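Local atomic coordinates of diaminopimelate decarboxylase (Methanocaldococcus jannaschii, PDB entry 1TWI), a protein that uses pyridoxal 5'-phosphate to decarboxylate meso-diaminopimelate to L-lysine, the final step of lysine biosynthesis by the diaminopimelate pathway. Residues A[51-54]-A[55-59]. Numbering follows the deposited sequence.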
loop_
_atom_site.group_PDB
_atom_site.type_symbol
_atom_site.label_atom_id
_atom_site.label_comp_id
_atom_site.label_asym_id
_atom_site.label_seq_id
_atom_site.Cartn_x
_atom_site.Cartn_y
_atom_site.Cartn_z
ATOM N N PHE A 51 -5.293 17.639 -28.844
ATOM C CA PHE A 51 -5.812 16.606 -29.728
ATOM C C PHE A 51 -7.052 16.958 -30.567
ATOM O O PHE A 51 -7.504 16.140 -31.317
ATOM C CB PHE A 51 -6.076 15.294 -28.937
ATOM C CG PHE A 51 -4.817 14.535 -28.569
ATOM C CD1 PHE A 51 -4.346 13.519 -29.385
ATOM C CD2 PHE A 51 -4.097 14.863 -27.421
ATOM C CE1 PHE A 51 -3.166 12.836 -29.066
ATOM C CE2 PHE A 51 -2.898 14.184 -27.077
ATOM C CZ PHE A 51 -2.423 13.163 -27.905
ATOM N N LYS A 52 -7.585 18.180 -30.502
ATOM C CA LYS A 52 -8.783 18.470 -31.298
ATOM C C LYS A 52 -8.496 18.365 -32.795
ATOM O O LYS A 52 -9.394 18.212 -33.607
ATOM C CB LYS A 52 -9.326 19.868 -30.968
ATOM C CG LYS A 52 -8.361 20.980 -31.297
ATOM C CD LYS A 52 -9.054 22.308 -31.011
ATOM C CE LYS A 52 -8.095 23.469 -30.916
ATOM N NZ LYS A 52 -8.818 24.606 -30.193
ATOM N N ARG A 53 -7.240 18.487 -33.157
ATOM C CA ARG A 53 -6.863 18.317 -34.532
ATOM C C ARG A 53 -7.370 16.941 -35.076
ATOM O O ARG A 53 -7.709 16.800 -36.261
ATOM C CB ARG A 53 -5.333 18.370 -34.625
ATOM C CG ARG A 53 -4.799 18.034 -35.968
ATOM C CD ARG A 53 -3.291 18.155 -36.022
ATOM N NE ARG A 53 -2.797 17.661 -37.308
ATOM C CZ ARG A 53 -1.594 17.130 -37.457
ATOM N NH1 ARG A 53 -0.787 17.042 -36.406
ATOM N NH2 ARG A 53 -1.214 16.653 -38.627
ATOM N N TRP A 54 -7.374 15.909 -34.234
ATOM C CA TRP A 54 -7.838 14.590 -34.707
ATOM C C TRP A 54 -9.246 14.689 -35.291
ATOM O O TRP A 54 -9.502 14.267 -36.431
ATOM C CB TRP A 54 -7.857 13.541 -33.565
ATOM C CG TRP A 54 -8.179 12.192 -34.123
ATOM C CD1 TRP A 54 -9.313 11.420 -33.904
ATOM C CD2 TRP A 54 -7.345 11.440 -34.982
ATOM N NE1 TRP A 54 -9.199 10.211 -34.591
ATOM C CE2 TRP A 54 -7.993 10.217 -35.252
ATOM C CE3 TRP A 54 -6.077 11.685 -35.562
ATOM C CZ2 TRP A 54 -7.422 9.237 -36.077
ATOM C CZ3 TRP A 54 -5.521 10.714 -36.379
ATOM C CH2 TRP A 54 -6.183 9.509 -36.629
ATOM N N GLU A 55 -10.171 15.244 -34.516
ATOM C CA GLU A 55 -11.570 15.390 -34.972
ATOM C C GLU A 55 -11.644 16.340 -36.156
ATOM O O GLU A 55 -12.408 16.110 -37.073
ATOM C CB GLU A 55 -12.489 15.940 -33.842
ATOM C CG GLU A 55 -13.815 16.699 -34.316
ATOM C CD GLU A 55 -13.973 18.234 -33.848
ATOM O OE1 GLU A 55 -14.055 19.161 -34.719
ATOM O OE2 GLU A 55 -14.029 18.520 -32.621
ATOM N N GLU A 56 -10.849 17.405 -36.120
ATOM C CA GLU A 56 -10.849 18.397 -37.195
ATOM C C GLU A 56 -10.450 17.810 -38.523
ATOM O O GLU A 56 -11.046 18.106 -39.557
ATOM C CB GLU A 56 -9.872 19.536 -36.877
ATOM C CG GLU A 56 -10.295 20.384 -35.691
ATOM C CD GLU A 56 -9.240 21.369 -35.247
ATOM O OE1 GLU A 56 -8.074 21.298 -35.734
ATOM O OE2 GLU A 56 -9.591 22.216 -34.383
ATOM N N GLU A 57 -9.417 16.987 -38.509
ATOM C CA GLU A 57 -8.936 16.434 -39.762
ATOM C C GLU A 57 -9.523 15.133 -40.256
ATOM O O GLU A 57 -9.487 14.894 -41.456
ATOM C CB GLU A 57 -7.416 16.298 -39.704
ATOM C CG GLU A 57 -6.670 17.570 -40.222
ATOM C CD GLU A 57 -5.174 17.425 -40.088
ATOM O OE1 GLU A 57 -4.674 16.357 -40.502
ATOM O OE2 GLU A 57 -4.490 18.359 -39.571
ATOM N N THR A 58 -10.056 14.299 -39.353
ATOM C CA THR A 58 -10.598 12.980 -39.717
ATOM C C THR A 58 -12.137 12.906 -39.596
ATOM O O THR A 58 -12.763 11.980 -40.091
ATOM C CB THR A 58 -10.027 11.844 -38.737
ATOM O OG1 THR A 58 -10.599 12.047 -37.432
ATOM C CG2 THR A 58 -8.512 11.905 -38.623
ATOM N N GLY A 59 -12.756 13.866 -38.932
ATOM C CA GLY A 59 -14.197 13.752 -38.747
ATOM C C GLY A 59 -14.550 12.684 -37.699
ATOM O O GLY A 59 -15.717 12.487 -37.379
#
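Thr58 lays its methyl group on the indole of Trp54, one turn earlier in helix 37-58: CG2 stands 3.6 Å from the centroid of the six-membered ring and almost exactly on its normal, a CH-pi contact. With chi1 at 69°, the hydroxyl sits between the backbone N and the carbonyl carbon, from where Thr58 OG1 gives a hydrogen bond of 2.7 Å to Trp54 O. That oxygen also accepts Thr58 N at 3.0 Å, the two donors arriving from opposite faces of the carbonyl plane. Trp54 NE1 hydrogen-bonds to Pro285 O, and the buried indole also packs on Leu287 of barrel strand 286-289. On another side of the helix, Arg53 extends its chain to bring NE 2.9 Å from Glu57 OE2. This salt bridge is nearly straight (165°) and lies close to the guanidinium plane, but meets the carboxylate from above its plane. Arg53 NH2 turns to Asn273 of helix 264-276. Gly59, just past the helix, has positive phi, where a side chain would press on the preceding carbonyl O, so glycine suits it. The chemistry implies a divided helix end: threonine serves ring and carbonyl toward the barrel, while i to i+4 charge pairing probably steadies the flank beside helix 264-276.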